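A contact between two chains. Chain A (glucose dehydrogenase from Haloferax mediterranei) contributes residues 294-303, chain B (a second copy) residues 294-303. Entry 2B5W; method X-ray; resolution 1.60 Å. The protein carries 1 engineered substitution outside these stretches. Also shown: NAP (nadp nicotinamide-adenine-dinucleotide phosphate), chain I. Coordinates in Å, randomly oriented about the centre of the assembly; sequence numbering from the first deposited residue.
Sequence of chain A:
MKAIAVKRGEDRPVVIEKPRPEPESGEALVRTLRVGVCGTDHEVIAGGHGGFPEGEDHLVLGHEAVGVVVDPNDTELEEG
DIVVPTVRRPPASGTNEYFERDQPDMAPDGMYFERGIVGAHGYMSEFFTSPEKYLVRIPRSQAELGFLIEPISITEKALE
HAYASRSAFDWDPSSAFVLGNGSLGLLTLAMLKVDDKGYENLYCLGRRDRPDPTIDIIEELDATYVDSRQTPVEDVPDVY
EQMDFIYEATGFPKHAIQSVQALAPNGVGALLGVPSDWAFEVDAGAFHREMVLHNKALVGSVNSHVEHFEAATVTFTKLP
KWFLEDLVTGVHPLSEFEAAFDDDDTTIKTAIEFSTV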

ATOM      1  N   HIS A 294       1.149  -1.145  12.854  1.00 17.95           N
ATOM      2  CA  HIS A 294      -0.194  -0.600  12.769  1.00 18.46           C
ATOM      3  C   HIS A 294      -0.843  -0.846  11.413  1.00 16.90           C
ATOM      4  O   HIS A 294      -1.789  -0.159  11.038  1.00 17.84           O
ATOM      5  CB  HIS A 294      -0.186   0.877  13.168  1.00 17.88           C
ATOM      6  CG  HIS A 294      -0.203   1.093  14.654  1.00 20.12           C
ATOM      7  ND1 HIS A 294       0.300   2.240  15.234  1.00 27.25           N
ATOM      8  CD2 HIS A 294      -0.714   0.348  15.665  1.00 28.11           C
ATOM      9  CE1 HIS A 294       0.123   2.177  16.547  1.00 33.63           C
ATOM     10  NE2 HIS A 294      -0.498   1.044  16.834  1.00 26.27           N
ATOM     11  N   ASN A 295      -0.352  -1.849  10.691  1.00 15.88           N
ATOM     12  CA  ASN A 295      -1.023  -2.333   9.495  1.00 15.41           C
ATOM     13  C   ASN A 295      -1.386  -1.200   8.541  1.00 15.80           C
ATOM     14  O   ASN A 295      -2.544  -1.123   8.092  1.00 17.37           O
ATOM     15  CB  ASN A 295      -2.339  -3.070   9.854  1.00 16.81           C
ATOM     16  CG  ASN A 295      -2.159  -4.305  10.758  1.00 19.21           C
ATOM     17  OD1 ASN A 295      -2.487  -4.274  11.993  1.00 21.43           O
ATOM     18  ND2 ASN A 295      -1.728  -5.386  10.171  1.00 14.29           N
ATOM     19  N   LYS A 296      -0.427  -0.359   8.208  1.00 16.03           N
ATOM     20  CA  LYS A 296      -0.662   0.786   7.334  1.00 14.97           C
ATOM     21  C   LYS A 296      -0.229   0.511   5.900  1.00 18.52           C
ATOM     22  O   LYS A 296       0.582  -0.386   5.630  1.00 17.92           O
ATOM     23  CB  LYS A 296       0.063   2.013   7.870  1.00 15.99           C
ATOM     24  CG  LYS A 296      -0.517   2.563   9.141  1.00 17.24           C
ATOM     25  CD  LYS A 296       0.374   3.620   9.822  1.00 16.99           C
ATOM     26  CE  LYS A 296      -0.320   4.157  11.035  1.00 19.12           C
ATOM     27  NZ  LYS A 296       0.467   5.268  11.662  1.00 19.84           N
ATOM     28  N   ALA A 297      -0.739   1.318   4.970  1.00 16.91           N
ATOM     29  CA  ALA A 297      -0.378   1.217   3.563  1.00 17.27           C
ATOM     30  C   ALA A 297      -0.066   2.556   2.944  1.00 18.58           C
ATOM     31  O   ALA A 297      -0.603   3.591   3.365  1.00 17.82           O
ATOM     32  CB  ALA A 297      -1.508   0.530   2.763  1.00 17.26           C
ATOM     33  N   LEU A 298       0.841   2.538   1.973  1.00 17.37           N
ATOM     34  CA  LEU A 298       1.067   3.645   1.062  1.00 17.36           C
ATOM     35  C   LEU A 298       0.865   3.123  -0.347  1.00 15.91           C
ATOM     36  O   LEU A 298       1.402   2.103  -0.722  1.00 17.11           O
ATOM     37  CB  LEU A 298       2.491   4.185   1.164  1.00 18.58           C
ATOM     38  CG  LEU A 298       2.841   4.887   2.462  1.00 19.37           C
ATOM     39  CD1 LEU A 298       4.337   5.278   2.461  1.00 23.66           C
ATOM     40  CD2 LEU A 298       1.979   6.137   2.641  1.00 21.30           C
ATOM     41  N   VAL A 299       0.069   3.854  -1.126  1.00 16.44           N
ATOM     42  CA  VAL A 299      -0.248   3.492  -2.476  1.00 16.90           C
ATOM     43  C   VAL A 299      -0.028   4.698  -3.396  1.00 16.40           C
ATOM     44  O   VAL A 299      -0.668   5.749  -3.233  1.00 17.13           O
ATOM     45  CB  VAL A 299      -1.705   2.982  -2.591  1.00 16.40           C
ATOM     46  CG1 VAL A 299      -2.018   2.543  -4.001  1.00 22.11           C
ATOM     47  CG2 VAL A 299      -1.985   1.822  -1.649  1.00 17.33           C
ATOM     48  N   GLY A 300       0.823   4.528  -4.404  1.00 16.71           N
ATOM     49  CA  GLY A 300       1.008   5.549  -5.404  1.00 14.64           C
ATOM     50  C   GLY A 300       0.090   5.343  -6.577  1.00 15.85           C
ATOM     51  O   GLY A 300      -0.336   4.227  -6.894  1.00 17.49           O
ATOM     52  N   SER A 301      -0.278   6.436  -7.233  1.00 17.01           N
ATOM     53  CA  SER A 301      -1.215   6.376  -8.344  1.00 16.43           C
ATOM     54  C   SER A 301      -0.898   7.429  -9.370  1.00 16.92           C
ATOM     55  O   SER A 301      -0.561   8.580  -8.995  1.00 17.04           O
ATOM     56  CB  SER A 301      -2.659   6.590  -7.842  1.00 17.30           C
ATOM     57  OG  SER A 301      -3.629   6.378  -8.824  1.00 18.29           O
ATOM     58  N   VAL A 302      -1.074   7.079 -10.638  1.00 18.60           N
ATOM     59  CA  VAL A 302      -0.912   8.031 -11.736  1.00 16.57           C
ATOM     60  C   VAL A 302      -1.932   7.774 -12.805  1.00 16.14           C
ATOM     61  O   VAL A 302      -2.343   6.616 -13.038  1.00 17.14           O
ATOM     62  CB  VAL A 302       0.526   8.060 -12.256  1.00 19.06           C
ATOM     63  CG1 VAL A 302       0.967   6.720 -12.830  1.00 18.56           C
ATOM     64  CG2 VAL A 302       0.725   9.184 -13.244  1.00 24.35           C
ATOM     65  N   ASN A 303      -2.382   8.845 -13.462  1.00 16.26           N
ATOM     66  CA  ASN A 303      -3.289   8.742 -14.585  1.00 14.15           C
ATOM     67  C   ASN A 303      -4.637   8.173 -14.123  1.00 16.32           C
ATOM     68  O   ASN A 303      -4.956   8.189 -12.912  1.00 15.33           O
ATOM     69  CB  ASN A 303      -2.574   7.978 -15.737  1.00 16.49           C
ATOM     70  CG  ASN A 303      -3.268   8.110 -17.094  1.00 19.89           C
ATOM     71  OD1 ASN A 303      -3.359   9.216 -17.681  1.00 23.55           O
ATOM     72  ND2 ASN A 303      -3.715   7.004 -17.617  1.00 16.65           N
TER
ATOM     73  N   HIS B 294       4.939   4.720 -11.009  1.00 17.95           N
ATOM     74  CA  HIS B 294       4.821   3.317 -11.366  1.00 18.46           C
ATOM     75  C   HIS B 294       3.793   2.579 -10.519  1.00 16.90           C
ATOM     76  O   HIS B 294       3.826   1.356 -10.421  1.00 17.84           O
ATOM     77  CB  HIS B 294       6.200   2.654 -11.345  1.00 17.88           C
ATOM     78  CG  HIS B 294       6.998   2.896 -12.595  1.00 20.12           C
ATOM     79  ND1 HIS B 294       8.377   2.855 -12.604  1.00 27.25           N
ATOM     80  CD2 HIS B 294       6.614   3.117 -13.877  1.00 28.11           C
ATOM     81  CE1 HIS B 294       8.809   3.068 -13.840  1.00 33.63           C
ATOM     82  NE2 HIS B 294       7.762   3.221 -14.633  1.00 26.27           N
ATOM     83  N   ASN B 295       2.861   3.323  -9.930  1.00 15.88           N
ATOM     84  CA  ASN B 295       1.698   2.731  -9.291  1.00 15.41           C
ATOM     85  C   ASN B 295       2.079   1.608  -8.331  1.00 15.80           C
ATOM     86  O   ASN B 295       1.499   0.510  -8.409  1.00 17.37           O
ATOM     87  CB  ASN B 295       0.731   2.127 -10.341  1.00 16.81           C
ATOM     88  CG  ASN B 295       0.173   3.140 -11.360  1.00 19.21           C
ATOM     89  OD1 ASN B 295       0.591   3.162 -12.568  1.00 21.43           O
ATOM     90  ND2 ASN B 295      -0.789   3.910 -10.934  1.00 14.29           N
ATOM     91  N   LYS B 296       3.003   1.872  -7.428  1.00 16.03           N
ATOM     92  CA  LYS B 296       3.477   0.868  -6.482  1.00 14.97           C
ATOM     93  C   LYS B 296       2.817   1.009  -5.116  1.00 18.52           C
ATOM     94  O   LYS B 296       2.288   2.072  -4.760  1.00 17.92           O
ATOM     95  CB  LYS B 296       4.991   0.956  -6.338  1.00 15.99           C
ATOM     96  CG  LYS B 296       5.749   0.510  -7.556  1.00 17.24           C
ATOM     97  CD  LYS B 296       7.250   0.857  -7.512  1.00 16.99           C
ATOM     98  CE  LYS B 296       7.929   0.311  -8.730  1.00 19.12           C
ATOM     99  NZ  LYS B 296       9.410   0.531  -8.669  1.00 19.84           N
ATOM    100  N   ALA B 297       2.885  -0.058  -4.320  1.00 16.91           N
ATOM    101  CA  ALA B 297       2.350  -0.058  -2.966  1.00 17.27           C
ATOM    102  C   ALA B 297       3.305  -0.654  -1.962  1.00 18.58           C
ATOM    103  O   ALA B 297       4.118  -1.526  -2.300  1.00 17.82           O
ATOM    104  CB  ALA B 297       1.007  -0.823  -2.915  1.00 17.26           C
ATOM    105  N   LEU B 298       3.237  -0.143  -0.737  1.00 17.37           N
ATOM    106  CA  LEU B 298       3.846  -0.760   0.427  1.00 17.36           C
ATOM    107  C   LEU B 298       2.745  -1.002   1.441  1.00 15.91           C
ATOM    108  O   LEU B 298       1.964  -0.126   1.742  1.00 17.11           O
ATOM    109  CB  LEU B 298       4.889   0.148   1.073  1.00 18.58           C
ATOM    110  CG  LEU B 298       6.147   0.391   0.262  1.00 19.37           C
ATOM    111  CD1 LEU B 298       7.053   1.410   0.991  1.00 23.66           C
ATOM    112  CD2 LEU B 298       6.906  -0.919   0.052  1.00 21.30           C
ATOM    113  N   VAL B 299       2.702  -2.226   1.966  1.00 16.44           N
ATOM    114  CA  VAL B 299       1.711  -2.632   2.919  1.00 16.90           C
ATOM    115  C   VAL B 299       2.396  -3.307   4.113  1.00 16.40           C
ATOM    116  O   VAL B 299       3.073  -4.337   3.961  1.00 17.13           O
ATOM    117  CB  VAL B 299       0.675  -3.585   2.279  1.00 16.40           C
ATOM    118  CG1 VAL B 299      -0.402  -3.962   3.267  1.00 22.11           C
ATOM    119  CG2 VAL B 299       0.014  -2.978   1.051  1.00 17.33           C
ATOM    120  N   GLY B 300       2.165  -2.773   5.309  1.00 16.71           N
ATOM    121  CA  GLY B 300       2.650  -3.401   6.513  1.00 14.64           C
ATOM    122  C   GLY B 300       1.627  -4.334   7.097  1.00 15.85           C
ATOM    123  O   GLY B 300       0.414  -4.180   6.918  1.00 17.49           O
ATOM    124  N   SER B 301       2.100  -5.366   7.784  1.00 17.01           N
ATOM    125  CA  SER B 301       1.213  -6.376   8.343  1.00 16.43           C
ATOM    126  C   SER B 301       1.765  -6.918   9.632  1.00 16.92           C
ATOM    127  O   SER B 301       2.997  -7.149   9.733  1.00 17.04           O
ATOM    128  CB  SER B 301       1.033  -7.543   7.349  1.00 17.30           C
ATOM    129  OG  SER B 301       0.066  -8.469   7.744  1.00 18.29           O
ATOM    130  N   VAL B 302       0.875  -7.195  10.577  1.00 18.60           N
ATOM    131  CA  VAL B 302       1.254  -7.830  11.840  1.00 16.57           C
ATOM    132  C   VAL B 302       0.193  -8.794  12.277  1.00 16.14           C
ATOM    133  O   VAL B 302      -1.013  -8.585  12.020  1.00 17.14           O
ATOM    134  CB  VAL B 302       1.623  -6.798  12.907  1.00 19.06           C
ATOM    135  CG1 VAL B 302       0.458  -5.883  13.261  1.00 18.56           C
ATOM    136  CG2 VAL B 302       2.202  -7.465  14.130  1.00 24.35           C
ATOM    137  N   ASN B 303       0.614  -9.882  12.926  1.00 16.26           N
ATOM    138  CA  ASN B 303      -0.299 -10.848  13.497  1.00 14.15           C
ATOM    139  C   ASN B 303      -1.099 -11.539  12.384  1.00 16.32           C
ATOM    140  O   ASN B 303      -0.700 -11.508  11.197  1.00 15.33           O
ATOM    141  CB  ASN B 303      -1.130 -10.151  14.614  1.00 16.49           C
ATOM    142  CG  ASN B 303      -1.867 -11.124  15.538  1.00 19.89           C
ATOM    143  OD1 ASN B 303      -1.247 -11.919  16.285  1.00 23.55           O
ATOM    144  ND2 ASN B 303      -3.167 -11.043  15.530  1.00 16.65           N
TER
HETATM  145  PA  NAP I 701      -0.082  22.600  -7.542  1.00 29.21           P
HETATM  146  O1A NAP I 701       1.301  22.987  -7.764  1.00 41.82           O
HETATM  147  O2A NAP I 701      -1.095  23.601  -8.118  1.00 40.03           O
HETATM  148  O5B NAP I 701      -0.396  22.452  -6.003  1.00 25.06           O
HETATM  149  C5B NAP I 701       0.512  21.971  -5.049  1.00 22.79           C
HETATM  150  C4B NAP I 701       0.115  22.737  -3.807  1.00 18.07           C
HETATM  151  O4B NAP I 701       0.801  22.166  -2.715  1.00 20.32           O
HETATM  152  C3B NAP I 701       0.470  24.235  -3.864  1.00 22.94           C
HETATM  153  O3B NAP I 701      -0.659  25.077  -3.691  1.00 20.77           O
HETATM  154  C2B NAP I 701       1.490  24.407  -2.736  1.00 22.46           C
HETATM  155  O2B NAP I 701       1.336  25.589  -1.968  1.00 23.78           O
HETATM  156  C1B NAP I 701       1.223  23.206  -1.861  1.00 23.06           C
HETATM  157  N9A NAP I 701       2.421  22.786  -1.159  1.00 20.89           N
HETATM  158  C8A NAP I 701       3.615  22.399  -1.722  1.00 22.29           C
HETATM  159  N7A NAP I 701       4.472  22.095  -0.729  1.00 21.06           N
HETATM  160  C5A NAP I 701       3.843  22.332   0.471  1.00 21.56           C
HETATM  161  C6A NAP I 701       4.220  22.211   1.812  1.00 23.68           C
HETATM  162  N6A NAP I 701       5.464  21.849   2.189  1.00 23.39           N
HETATM  163  N1A NAP I 701       3.316  22.526   2.800  1.00 22.08           N
HETATM  164  C2A NAP I 701       2.034  22.931   2.490  1.00 22.32           C
HETATM  165  N3A NAP I 701       1.646  23.060   1.167  1.00 20.37           N
HETATM  166  C4A NAP I 701       2.529  22.750   0.186  1.00 19.56           C
HETATM  167  O3  NAP I 701      -0.427  21.249  -8.313  1.00 33.84           O
HETATM  168  PN  NAP I 701      -1.827  20.468  -8.540  1.00 24.15           P
HETATM  169  O1N NAP I 701      -2.743  20.600  -7.370  1.00 21.34           O
HETATM  170  O2N NAP I 701      -2.365  20.660  -9.924  1.00 24.69           O
HETATM  171  O5D NAP I 701      -1.009  19.101  -8.412  1.00 23.10           O
HETATM  172  C5D NAP I 701      -0.625  18.605  -7.145  1.00 23.51           C
HETATM  173  C4D NAP I 701       0.436  17.515  -7.291  1.00 30.87           C
HETATM  174  O4D NAP I 701      -0.164  16.403  -7.962  1.00 23.56           O
HETATM  175  C3D NAP I 701       1.646  17.931  -8.131  1.00 26.91           C
HETATM  176  O3D NAP I 701       2.845  17.440  -7.567  1.00 26.03           O
HETATM  177  C2D NAP I 701       1.355  17.292  -9.485  1.00 28.07           C
HETATM  178  O2D NAP I 701       2.478  17.076 -10.299  1.00 28.05           O
HETATM  179  C1D NAP I 701       0.663  16.000  -9.053  1.00 19.09           C
HETATM  180  N1N NAP I 701      -0.267  15.405 -10.020  1.00 22.93           N
HETATM  181  C2N NAP I 701      -0.146  14.058 -10.173  1.00 25.84           C
HETATM  182  C3N NAP I 701      -1.025  13.392 -10.980  1.00 24.97           C
HETATM  183  C7N NAP I 701      -0.931  11.894 -10.944  1.00 22.34           C
HETATM  184  O7N NAP I 701      -1.710  11.304 -11.935  1.00 23.14           O
HETATM  185  N7N NAP I 701      -0.146  11.276 -10.019  1.00 17.09           N
HETATM  186  C4N NAP I 701      -2.027  14.058 -11.695  1.00 23.49           C
HETATM  187  C5N NAP I 701      -2.145  15.431 -11.519  1.00 23.96           C
HETATM  188  C6N NAP I 701      -1.270  16.101 -10.651  1.00 23.61           C
HETATM  189  P2B NAP I 701       2.122  26.993  -2.357  1.00 22.43           P
HETATM  190  O1X NAP I 701       1.647  27.544  -3.600  1.00 22.30           O
HETATM  191  O2X NAP I 701       1.830  27.883  -1.132  1.00 21.92           O
HETATM  192  O3X NAP I 701       3.625  26.707  -2.448  1.00 23.12           O

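Strands 297-300 of the two copies pair antiparallel across an exact two-fold axis, their directions 171° apart. A:Leu298 faces B:Leu298 at the centre of the register. Here A:Leu298 N donates to B:Leu298 O at 2.9 Å, and B:Leu298 N donates to A:Leu298 O at the same distance. Two residues out along each chain, B:Gly300 N donates to A:Lys296 O at 2.9 Å, nearly straight at 175°. The symmetry mate joins A:Gly300 N to B:Lys296 O. These four backbone hydrogen bonds join the two strands across the subunit boundary. CA-H...O contacts add to them, with A:Ala297 CA 3.3 Å from B:Leu298 O and A:Asn295 CA 3.5 Å from B:Gly300 O.

Side chains alternate between the faces of the sheet. A:Ala297, A:Val299, B:Ala297 and B:Val299 share one face, where A:Ala297 CB meets B:Val299 CG2 at 4.2 Å. These small apolar groups suit a buried surface. The side chains of A:Leu298 and B:Leu298 lie on the other face, also buried. The CA-to-CB bond of A:Lys296 points away from the partner; its backbone O makes the contact, and its NZ is hydrogen-bonded elsewhere in the structure. A:Asn295 starts sideways, but its end reaches B:Val302. Together the stretches bury 585 Å².

Beyond the strand, A:Ser301 O accepts a hydrogen bond from NAP N7N at 2.9 Å.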